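PDB 5L91: cytochrome P450 from Bacillus megaterium, which probably acts as a heme-dependent monooxygenase, inserting an oxygen atom from O2 into organic substrates, and binds the steroid corticosterone. Local coordinates for residues Glu42-Trp47 / Val314-Ser319; Gly152-Asp157 / Glu195-Arg200; Pro113-Ile118 / Val144-Asp149; Ala148-Val153 / Asp211-Val216. All blocks are in the same frame, centred on the assembly; numbering follows the deposited sequence.

Contact 1: Glu42-Trp47 / Val314-Ser319; sequences EERQVW and VPWMGS. With C0R (corticosterone), chain F.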
# COMPACT_ATOMS: atom_id res chain seq x y z
N GLU A 42 6.65 17.46 19.98
CA GLU A 42 8.04 17.65 20.41
C GLU A 42 8.73 16.32 20.67
O GLU A 42 9.93 16.18 20.42
CB GLU A 42 8.10 18.52 21.67
CG GLU A 42 9.52 18.75 22.26
CD GLU A 42 10.39 19.72 21.45
OE1 GLU A 42 9.85 20.65 20.83
OE2 GLU A 42 11.63 19.56 21.45
N GLU A 43 7.97 15.34 21.14
CA GLU A 43 8.50 14.00 21.38
C GLU A 43 8.92 13.33 20.07
O GLU A 43 10.03 12.82 19.95
CB GLU A 43 7.42 13.19 22.07
CG GLU A 43 7.89 12.00 22.82
CD GLU A 43 6.78 11.47 23.71
OE1 GLU A 43 7.03 11.21 24.90
OE2 GLU A 43 5.62 11.43 23.24
N ARG A 44 8.01 13.32 19.10
CA ARG A 44 8.24 12.74 17.78
C ARG A 44 9.03 13.66 16.87
O ARG A 44 9.46 13.23 15.80
CB ARG A 44 6.87 12.40 17.19
CG ARG A 44 6.30 11.16 17.83
CD ARG A 44 4.91 10.82 17.26
NE ARG A 44 4.77 11.05 15.82
CZ ARG A 44 3.90 11.90 15.28
NH1 ARG A 44 3.10 12.61 16.05
NH2 ARG A 44 3.85 12.05 13.97
N GLN A 45 9.19 14.92 17.25
CA GLN A 45 9.96 15.86 16.46
C GLN A 45 9.41 15.99 15.04
O GLN A 45 10.14 15.97 14.06
CB GLN A 45 11.44 15.46 16.44
CG GLN A 45 12.16 15.73 17.77
CD GLN A 45 12.61 17.17 17.88
OE1 GLN A 45 13.42 17.65 17.08
NE2 GLN A 45 12.10 17.87 18.88
N VAL A 46 8.09 16.17 14.94
CA VAL A 46 7.47 16.34 13.62
C VAL A 46 6.31 17.30 13.70
O VAL A 46 5.68 17.48 14.75
CB VAL A 46 6.96 15.00 13.03
CG1 VAL A 46 8.11 13.98 12.82
CG2 VAL A 46 5.84 14.44 13.92
N TRP A 47 6.02 17.89 12.56
CA TRP A 47 4.78 18.61 12.34
C TRP A 47 3.76 17.63 11.79
O TRP A 47 3.97 17.07 10.71
CB TRP A 47 4.92 19.76 11.35
CG TRP A 47 5.69 20.91 11.81
CD1 TRP A 47 6.99 21.18 11.51
CD2 TRP A 47 5.23 21.98 12.63
NE1 TRP A 47 7.36 22.37 12.08
CE2 TRP A 47 6.31 22.87 12.79
CE3 TRP A 47 4.01 22.28 13.24
CZ2 TRP A 47 6.22 24.04 13.54
CZ3 TRP A 47 3.91 23.44 13.99
CH2 TRP A 47 5.02 24.31 14.14
N VAL A 314 4.65 15.18 8.78
CA VAL A 314 3.83 13.99 8.62
C VAL A 314 2.41 14.42 8.24
O VAL A 314 1.58 14.73 9.10
CB VAL A 314 3.81 13.15 9.90
CG1 VAL A 314 2.84 12.01 9.74
CG2 VAL A 314 5.24 12.63 10.22
N PRO A 315 2.08 14.42 6.94
CA PRO A 315 0.69 14.63 6.50
C PRO A 315 -0.16 13.37 6.65
O PRO A 315 0.25 12.27 6.24
CB PRO A 315 0.85 15.00 5.02
CG PRO A 315 2.05 14.28 4.60
CD PRO A 315 2.98 14.16 5.81
N TRP A 316 -1.35 13.53 7.25
CA TRP A 316 -2.26 12.42 7.59
C TRP A 316 -3.40 12.37 6.58
O TRP A 316 -4.49 12.93 6.80
CB TRP A 316 -2.80 12.57 9.00
CG TRP A 316 -1.75 12.45 10.03
CD1 TRP A 316 -0.91 13.43 10.44
CD2 TRP A 316 -1.41 11.29 10.79
NE1 TRP A 316 -0.08 12.96 11.41
CE2 TRP A 316 -0.36 11.65 11.64
CE3 TRP A 316 -1.90 9.98 10.83
CZ2 TRP A 316 0.23 10.75 12.51
CZ3 TRP A 316 -1.32 9.09 11.69
CH2 TRP A 316 -0.27 9.49 12.54
N MET A 317 -3.16 11.69 5.47
CA MET A 317 -4.24 11.47 4.52
C MET A 317 -5.44 10.84 5.21
O MET A 317 -6.58 11.19 4.92
CB MET A 317 -3.79 10.59 3.37
CG MET A 317 -2.67 11.12 2.58
SD MET A 317 -1.08 10.44 3.07
CE MET A 317 -1.22 8.74 2.53
N GLY A 318 -5.20 9.92 6.14
CA GLY A 318 -6.33 9.32 6.83
C GLY A 318 -7.28 10.34 7.41
O GLY A 318 -8.50 10.12 7.47
N SER A 319 -6.72 11.47 7.88
CA SER A 319 -7.48 12.56 8.48
C SER A 319 -8.06 13.47 7.42
O SER A 319 -9.21 13.88 7.52
CB SER A 319 -6.57 13.35 9.44
OG SER A 319 -7.20 14.53 9.95
C1 C0R F . 6.75 6.78 7.26
C2 C0R F . 6.07 6.83 5.90
C3 C0R F . 6.87 7.57 4.72
C4 C0R F . 8.50 7.41 4.77
C5 C0R F . 9.09 6.97 6.14
C6 C0R F . 10.65 6.81 6.39
C7 C0R F . 11.11 7.96 7.42
C8 C0R F . 10.30 7.86 8.69
C9 C0R F . 8.72 7.71 8.50
C10 C0R F . 8.23 6.70 7.40
C11 C0R F . 8.07 7.50 9.94
C12 C0R F . 8.57 8.64 11.02
C13 C0R F . 10.07 8.97 11.03
C14 C0R F . 10.67 9.10 9.51
C15 C0R F . 11.96 9.33 9.66
C16 C0R F . 11.98 10.38 10.88
C17 C0R F . 10.41 10.19 11.51
C18 C0R F . 10.80 7.80 11.77
C19 C0R F . 8.63 5.25 7.80
C20 C0R F . 10.34 10.37 13.04
C21 C0R F . 8.96 10.61 13.68
O1 C0R F . 6.35 8.22 3.82
O2 C0R F . 8.37 6.29 10.36
O3 C0R F . 11.37 10.32 13.70
O4 C0R F . 8.97 10.17 15.02
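V314 lays its CG2 branch against V46, 4.1 Å from V46 CB, and the same methyl meets the edge of the R44 guanidinium. With that branch anti to the carbonyl carbon and CG1 anti to the backbone N (chi1 174°), V314 shares its two methyls between neighbours: CG2 faces the other strand, while CG1 lies over one face of the W316 ring, toward its rim. R44 runs across V314 at about a right angle, and its NH2 reaches the W316 indole, 4.1 Å from CZ2; NH2 lies near the plane of the indole, at its edge, with the two planes 77° apart, so this is not a cation-pi stack. The charge of R44 is answered by D41 and D48, and D48 also takes the indole N-H of W316. The backbones are joined by V314 N to W47 O, a bond of 2.8 Å that is almost straight at 177°. A corticosterone molecule borders the site: its O4 makes a weak 3.2 Å hydrogen bond to R44 O, and its C21 touches V46 CG1 at 3.6 Å. Q45 and V46, both facing D41, form a G1 beta bulge in the hairpin of strands 38-41 and 46-49. Strand 46-49 runs parallel to 312-315 in the mixed sheet, P315 packs on helix 52-60, and W316 is the N-cap residue of helix 317-320.

Contact 2: Gly152-Asp157 / Glu195-Arg200; sequences GVPIED and ETYFYR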
# COMPACT_ATOMS: atom_id res chain seq x y z
N GLY A 152 8.60 -11.02 -13.30
CA GLY A 152 9.42 -11.99 -14.03
C GLY A 152 10.06 -13.06 -13.16
O GLY A 152 10.90 -13.83 -13.64
N VAL A 153 9.66 -13.16 -11.90
CA VAL A 153 10.13 -14.19 -11.01
C VAL A 153 9.58 -15.51 -11.53
O VAL A 153 8.36 -15.63 -11.63
CB VAL A 153 9.69 -13.93 -9.57
CG1 VAL A 153 10.16 -15.06 -8.67
CG2 VAL A 153 10.22 -12.58 -9.10
N PRO A 154 10.39 -16.51 -11.86
CA PRO A 154 9.80 -17.75 -12.34
C PRO A 154 9.09 -18.47 -11.22
O PRO A 154 9.46 -18.38 -10.05
CB PRO A 154 10.99 -18.55 -12.87
CG PRO A 154 12.17 -18.04 -12.10
CD PRO A 154 11.86 -16.58 -11.78
N ILE A 155 8.05 -19.20 -11.61
CA ILE A 155 7.17 -19.85 -10.64
C ILE A 155 7.96 -20.67 -9.63
O ILE A 155 7.60 -20.73 -8.45
CB ILE A 155 6.13 -20.69 -11.39
CG1 ILE A 155 5.15 -21.38 -10.41
CG2 ILE A 155 6.85 -21.70 -12.31
CD1 ILE A 155 4.45 -20.46 -9.40
N GLU A 156 9.04 -21.33 -10.07
CA GLU A 156 9.80 -22.20 -9.17
C GLU A 156 10.41 -21.45 -7.99
O GLU A 156 10.64 -22.04 -6.93
CB GLU A 156 10.90 -22.90 -9.98
CG GLU A 156 10.38 -23.73 -11.14
CD GLU A 156 10.19 -22.97 -12.45
OE1 GLU A 156 10.94 -22.01 -12.74
OE2 GLU A 156 9.35 -23.44 -13.25
N ASP A 157 10.65 -20.16 -8.15
CA ASP A 157 11.28 -19.33 -7.15
C ASP A 157 10.28 -18.64 -6.27
O ASP A 157 10.67 -17.89 -5.38
CB ASP A 157 12.16 -18.29 -7.84
CG ASP A 157 13.38 -18.93 -8.48
OD1 ASP A 157 13.59 -20.09 -8.17
OD2 ASP A 157 14.11 -18.28 -9.27
N GLU A 195 18.43 -8.51 -3.48
CA GLU A 195 19.25 -7.81 -4.46
C GLU A 195 20.02 -8.80 -5.31
O GLU A 195 19.98 -8.74 -6.54
CB GLU A 195 20.21 -6.83 -3.76
CG GLU A 195 19.52 -5.63 -3.06
CD GLU A 195 20.47 -4.44 -2.80
OE1 GLU A 195 21.59 -4.39 -3.37
OE2 GLU A 195 20.07 -3.53 -2.02
N THR A 196 20.68 -9.77 -4.65
CA THR A 196 21.44 -10.77 -5.40
C THR A 196 20.51 -11.50 -6.33
O THR A 196 20.84 -11.74 -7.50
CB THR A 196 22.14 -11.76 -4.47
OG1 THR A 196 23.09 -11.07 -3.65
CG2 THR A 196 22.88 -12.88 -5.31
N TYR A 197 19.35 -11.88 -5.81
CA TYR A 197 18.36 -12.54 -6.65
C TYR A 197 18.04 -11.70 -7.88
O TYR A 197 18.07 -12.20 -9.01
CB TYR A 197 17.11 -12.86 -5.83
CG TYR A 197 16.12 -13.64 -6.65
CD1 TYR A 197 16.26 -15.02 -6.82
CD2 TYR A 197 15.07 -13.00 -7.29
CE1 TYR A 197 15.39 -15.72 -7.59
CE2 TYR A 197 14.21 -13.68 -8.07
CZ TYR A 197 14.36 -15.03 -8.23
OH TYR A 197 13.47 -15.69 -9.01
N PHE A 198 17.74 -10.40 -7.71
CA PHE A 198 17.30 -9.63 -8.87
C PHE A 198 18.44 -9.29 -9.84
O PHE A 198 18.18 -9.10 -11.03
CB PHE A 198 16.59 -8.34 -8.43
CG PHE A 198 15.20 -8.57 -8.01
CD1 PHE A 198 14.30 -9.19 -8.88
CD2 PHE A 198 14.78 -8.23 -6.75
CE1 PHE A 198 13.00 -9.45 -8.50
CE2 PHE A 198 13.47 -8.47 -6.38
CZ PHE A 198 12.58 -9.10 -7.26
N TYR A 199 19.68 -9.17 -9.37
CA TYR A 199 20.79 -9.02 -10.32
C TYR A 199 20.86 -10.23 -11.25
O TYR A 199 21.08 -10.10 -12.46
CB TYR A 199 22.11 -8.80 -9.58
CG TYR A 199 22.30 -7.38 -9.09
CD1 TYR A 199 22.40 -6.34 -9.98
CD2 TYR A 199 22.34 -7.08 -7.73
CE1 TYR A 199 22.57 -5.04 -9.56
CE2 TYR A 199 22.51 -5.78 -7.31
CZ TYR A 199 22.61 -4.77 -8.24
OH TYR A 199 22.78 -3.47 -7.84
N ARG A 200 20.61 -11.42 -10.70
CA ARG A 200 20.57 -12.65 -11.49
C ARG A 200 19.44 -12.63 -12.51
O ARG A 200 19.67 -12.88 -13.70
CB ARG A 200 20.36 -13.83 -10.56
CG ARG A 200 21.45 -14.86 -10.48
CD ARG A 200 20.90 -15.95 -9.55
NE ARG A 200 21.65 -15.96 -8.32
CZ ARG A 200 21.15 -16.32 -7.14
NH1 ARG A 200 19.89 -16.69 -7.01
NH2 ARG A 200 21.96 -16.31 -6.11
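With CG anti to the backbone N (chi1 -176°), Y197 sends its ring straight out from its helix toward the 152-157 loop, while D157, its CG anti to the carbonyl carbon (chi1 -69°), turns its carboxylate to meet it. Y197 OH donates to D157 OD2 at 2.7 Å, on the anti lone pair, the one away from the other carboxylate oxygen. OD2 lies at the ring's edge and in its plane, though the carboxylate itself is turned 77° from the ring. The hydroxyl is also packed by carbon: P154 CD approaches Y197 OH to 3.3 Å, and V153 CG1 comes to 3.4 Å from the same atom. The hydrogen bond would restrain the phenol end of the ring, which V153 and P154 border with carbon. The other V153 methyl, CG2, touches F198 at CE1, 4.2 Å away, so that the valine's two branches serve successive aromatic residues of the helix. Within the loop, D157 N is bonded to P154 O. The loop connects helix 141-151 to helix 158-168, whose W164 meets the Y197 ring; the aromatic pair belongs to the long helix 177-207, and F198 continues onto L151 of helix 141-151.

Contact 3: Pro113-Ile118 / Val144-Asp149; sequences PKIARI and VMVIAD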
# COMPACT_ATOMS: atom_id res chain seq x y z
N PRO A 113 -5.70 -11.43 -16.39
CA PRO A 113 -5.89 -12.89 -16.33
C PRO A 113 -4.99 -13.55 -15.31
O PRO A 113 -5.43 -14.46 -14.60
CB PRO A 113 -5.55 -13.38 -17.74
CG PRO A 113 -5.47 -12.11 -18.61
CD PRO A 113 -5.18 -10.97 -17.70
N LYS A 114 -3.75 -13.08 -15.19
CA LYS A 114 -2.89 -13.63 -14.15
C LYS A 114 -3.48 -13.39 -12.78
O LYS A 114 -3.56 -14.31 -11.95
CB LYS A 114 -1.50 -13.02 -14.24
CG LYS A 114 -0.70 -13.34 -15.49
CD LYS A 114 0.49 -12.36 -15.60
CE LYS A 114 1.36 -12.54 -16.84
NZ LYS A 114 2.26 -13.69 -16.80
N ILE A 115 -3.94 -12.15 -12.51
CA ILE A 115 -4.50 -11.84 -11.19
C ILE A 115 -5.72 -12.71 -10.93
O ILE A 115 -5.85 -13.32 -9.86
CB ILE A 115 -4.82 -10.34 -11.11
CG1 ILE A 115 -3.54 -9.52 -11.20
CG2 ILE A 115 -5.47 -10.04 -9.83
CD1 ILE A 115 -3.80 -8.13 -11.63
N ALA A 116 -6.59 -12.82 -11.93
CA ALA A 116 -7.78 -13.66 -11.80
C ALA A 116 -7.41 -15.11 -11.52
O ALA A 116 -7.99 -15.75 -10.63
CB ALA A 116 -8.62 -13.54 -13.09
N ARG A 117 -6.43 -15.65 -12.25
CA ARG A 117 -6.01 -17.04 -12.03
C ARG A 117 -5.50 -17.23 -10.61
O ARG A 117 -5.86 -18.18 -9.92
CB ARG A 117 -4.92 -17.41 -13.04
CG ARG A 117 -4.21 -18.74 -12.76
CD ARG A 117 -2.94 -18.89 -13.53
NE ARG A 117 -1.81 -18.63 -12.61
CZ ARG A 117 -0.86 -17.73 -12.82
NH1 ARG A 117 -0.86 -17.00 -13.94
NH2 ARG A 117 0.10 -17.57 -11.92
N ILE A 118 -4.64 -16.33 -10.15
CA ILE A 118 -4.09 -16.47 -8.81
C ILE A 118 -5.20 -16.40 -7.77
O ILE A 118 -5.20 -17.15 -6.77
CB ILE A 118 -3.02 -15.40 -8.58
CG1 ILE A 118 -1.81 -15.75 -9.43
CG2 ILE A 118 -2.68 -15.30 -7.12
CD1 ILE A 118 -0.83 -14.64 -9.55
N VAL A 144 1.63 -10.65 -3.26
CA VAL A 144 2.98 -11.20 -3.30
C VAL A 144 3.16 -12.03 -4.56
O VAL A 144 4.15 -11.89 -5.30
CB VAL A 144 3.25 -12.08 -2.07
CG1 VAL A 144 4.69 -12.51 -2.13
CG2 VAL A 144 2.95 -11.38 -0.80
N MET A 145 2.19 -12.90 -4.80
CA MET A 145 2.19 -13.81 -5.94
C MET A 145 2.03 -13.04 -7.22
O MET A 145 2.67 -13.36 -8.23
CB MET A 145 1.03 -14.79 -5.80
CG MET A 145 1.27 -15.81 -4.67
SD MET A 145 -0.18 -16.74 -4.20
CE MET A 145 0.48 -17.89 -2.98
N VAL A 146 1.16 -12.03 -7.22
CA VAL A 146 0.98 -11.27 -8.43
C VAL A 146 2.27 -10.55 -8.76
O VAL A 146 2.71 -10.53 -9.92
CB VAL A 146 -0.17 -10.26 -8.31
CG1 VAL A 146 -0.13 -9.43 -9.51
CG2 VAL A 146 -1.47 -10.94 -8.21
N ILE A 147 2.82 -9.85 -7.78
CA ILE A 147 3.98 -9.04 -8.13
C ILE A 147 5.15 -9.92 -8.56
O ILE A 147 5.90 -9.56 -9.47
CB ILE A 147 4.36 -8.10 -6.97
CG1 ILE A 147 5.31 -7.03 -7.50
CG2 ILE A 147 5.05 -8.83 -5.81
CD1 ILE A 147 4.74 -6.23 -8.68
N ALA A 148 5.30 -11.11 -7.97
CA ALA A 148 6.39 -12.00 -8.39
C ALA A 148 6.23 -12.40 -9.85
O ALA A 148 7.18 -12.35 -10.64
CB ALA A 148 6.43 -13.24 -7.48
N ASP A 149 4.99 -12.76 -10.22
CA ASP A 149 4.69 -13.16 -11.59
C ASP A 149 4.96 -12.03 -12.57
O ASP A 149 5.70 -12.20 -13.54
CB ASP A 149 3.22 -13.63 -11.63
CG ASP A 149 2.80 -14.20 -12.98
OD1 ASP A 149 3.18 -13.68 -14.04
OD2 ASP A 149 1.99 -15.15 -12.96
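A salt-bridge network at the partly exposed edge of a roughly antiparallel helix pair joins K114 and R117, one turn apart on helix 105-125, to a single carboxylate, D149 of helix 141-151. The two segment axes approach to 9.9 Å at 143° between their directions. D149 divides its oxygens between the two cations. K114 passes the carboxylate at a slant, its CD and NZ both near OD1, and bends at its last torsion (chi4 -76°), which brings NZ to 2.9 Å from D149 OD1, on the syn lone pair. R117 and D149 approach each other from opposite directions: R117 NH2 lies 3.2 Å from D149 OD2, nearly along the C-O axis, with the oxygen in the guanidinium plane and the two flat groups nearly coplanar. E121 holds the NE of R117 as well, so the arginine is shared between two acids. Inward of the charges the interface turns apolar. I118 points at the partner helix, its CG2 4.0 Å from M145 CB and its CD1 4.0 Å from V146 CG2, while I115 CG1 meets V146 CG1 at 3.8 Å. I115 and V146 also pack on helix 355-372, which closes the buried side. Were D149 an alanine, K114 would probably lose this counter-charge and be free to swing, and the NH2 end of R117 would lose its mate while NE kept E121. Two cations facing one carboxylate are likely to stabilise its ionised form, and the use of both oxygens would resist rotation of the group, consistent with a charged edge beside an apolar interior.

Contact 4: Ala148-Val153 / Asp211-Val216; sequences ADILGV and DDIISV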
# COMPACT_ATOMS: atom_id res chain seq x y z
N ALA A 148 5.30 -11.11 -7.97
CA ALA A 148 6.39 -12.00 -8.39
C ALA A 148 6.23 -12.40 -9.85
O ALA A 148 7.18 -12.35 -10.64
CB ALA A 148 6.43 -13.24 -7.48
N ASP A 149 4.99 -12.76 -10.22
CA ASP A 149 4.69 -13.16 -11.59
C ASP A 149 4.96 -12.03 -12.57
O ASP A 149 5.70 -12.20 -13.54
CB ASP A 149 3.22 -13.63 -11.63
CG ASP A 149 2.80 -14.20 -12.98
OD1 ASP A 149 3.18 -13.68 -14.04
OD2 ASP A 149 1.99 -15.15 -12.96
N ILE A 150 4.37 -10.85 -12.34
CA ILE A 150 4.53 -9.81 -13.35
C ILE A 150 5.92 -9.22 -13.38
O ILE A 150 6.34 -8.70 -14.42
CB ILE A 150 3.48 -8.69 -13.20
CG1 ILE A 150 3.69 -7.91 -11.89
CG2 ILE A 150 2.10 -9.30 -13.28
CD1 ILE A 150 2.65 -6.80 -11.72
N LEU A 151 6.66 -9.27 -12.27
CA LEU A 151 8.05 -8.85 -12.30
C LEU A 151 8.92 -9.74 -13.20
O LEU A 151 9.90 -9.25 -13.77
CB LEU A 151 8.66 -8.89 -10.90
CG LEU A 151 8.53 -7.67 -10.05
CD1 LEU A 151 8.97 -8.01 -8.69
CD2 LEU A 151 9.38 -6.54 -10.63
N GLY A 152 8.60 -11.02 -13.30
CA GLY A 152 9.42 -11.99 -14.03
C GLY A 152 10.06 -13.06 -13.16
O GLY A 152 10.90 -13.83 -13.64
N VAL A 153 9.66 -13.16 -11.90
CA VAL A 153 10.13 -14.19 -11.01
C VAL A 153 9.58 -15.51 -11.53
O VAL A 153 8.36 -15.63 -11.63
CB VAL A 153 9.69 -13.93 -9.57
CG1 VAL A 153 10.16 -15.06 -8.67
CG2 VAL A 153 10.22 -12.58 -9.10
N ASP A 211 8.01 -11.29 -21.02
CA ASP A 211 6.86 -10.41 -20.92
C ASP A 211 6.71 -10.13 -19.43
O ASP A 211 6.00 -10.82 -18.70
CB ASP A 211 5.65 -11.11 -21.51
CG ASP A 211 4.46 -10.26 -21.56
OD1 ASP A 211 4.65 -9.03 -21.71
OD2 ASP A 211 3.35 -10.82 -21.42
N ASP A 212 7.50 -9.17 -18.96
CA ASP A 212 7.60 -8.94 -17.53
C ASP A 212 8.24 -7.58 -17.30
O ASP A 212 8.89 -7.02 -18.19
CB ASP A 212 8.38 -10.06 -16.80
CG ASP A 212 9.73 -10.40 -17.46
OD1 ASP A 212 10.65 -9.56 -17.44
OD2 ASP A 212 9.87 -11.51 -17.97
N ILE A 213 7.99 -7.05 -16.10
CA ILE A 213 8.39 -5.68 -15.76
C ILE A 213 9.90 -5.50 -15.91
O ILE A 213 10.37 -4.48 -16.43
CB ILE A 213 7.94 -5.34 -14.33
CG1 ILE A 213 6.41 -5.25 -14.28
CG2 ILE A 213 8.58 -4.02 -13.85
CD1 ILE A 213 5.85 -5.08 -12.87
N ILE A 214 10.67 -6.47 -15.44
CA ILE A 214 12.13 -6.35 -15.53
C ILE A 214 12.58 -6.27 -16.98
O ILE A 214 13.42 -5.43 -17.35
CB ILE A 214 12.78 -7.51 -14.75
CG1 ILE A 214 12.58 -7.23 -13.27
CG2 ILE A 214 14.24 -7.66 -15.05
CD1 ILE A 214 13.01 -8.32 -12.36
N SER A 215 12.02 -7.10 -17.84
CA SER A 215 12.38 -7.03 -19.25
C SER A 215 12.01 -5.67 -19.82
O SER A 215 12.85 -4.98 -20.43
CB SER A 215 11.69 -8.17 -19.99
OG SER A 215 12.21 -9.41 -19.54
N VAL A 216 10.78 -5.22 -19.58
CA VAL A 216 10.37 -3.89 -20.06
C VAL A 216 11.34 -2.81 -19.58
O VAL A 216 11.72 -1.92 -20.35
CB VAL A 216 8.94 -3.58 -19.61
CG1 VAL A 216 8.59 -2.15 -19.90
CG2 VAL A 216 7.98 -4.50 -20.30
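I213 reaches from the start of its helix over the end of helix 141-151, and each of its side-chain carbons finds a neighbour there. CB lies 3.7 Å from I150 O and also faces L151 CD2; CG2 touches that same leucine methyl; CG1 rests 3.5 Å from I150 O; and the tip, CD1, ends 3.7 Å from I150 CG1 with I150 CD1 close by. I150 holds its CG1 between the backbone N and the carbonyl carbon (chi1 66°), which puts CG1 and CD1 against I213 CD1, and the two isoleucines cross at a slant. The backbone is fastened at the same place: I213 N donates to I150 O at 2.9 Å, while I214 N makes a weak bond of 3.3 Å to L151 O. D212 packs its CB 3.5 Å from G152 CA, where a side chain on the glycine would collide with the aspartate. D212 OD1 accepts from both the backbone N and the hydroxyl of S215; S215 OG lies 2.6 Å from D212 OD1, and OD2 pairs with K205. Replacing D212 with an alanine would probably leave S215 N uncapped and deprive K205 of this counter-charge, so that the first turn of the helix could fray. One helix thus closes where another opens: G152, at positive phi with two bonds back into the last turn, completes a Schellman motif; I150 O takes the N-H of I213, and L151 O weakly that of I214, at the start of helix 213-219, which D212 begins as a classical side-chain N-cap.

In the fold
Contacts 2, 3 and 4 gather round helix 141-151 and the loop after it, while contact 1 lies on the opposite side of the chain's centre, its own centre 35 to 37 Å from theirs. Contacts 3 and 4 share A148 and D149, contacts 2 and 4 share G152 and V153, and F198 packs on both I214 and L151, making one continuous region. Chemistry follows place. Contact 3, partly buried, sets charges at its exposed edge; contact 4, buried, relies on backbone bonds at helix ends; contact 2 buries an aromatic pair with one phenol-carboxylate bond; contact 1, also buried, combines strand pairing with a steroid neighbour.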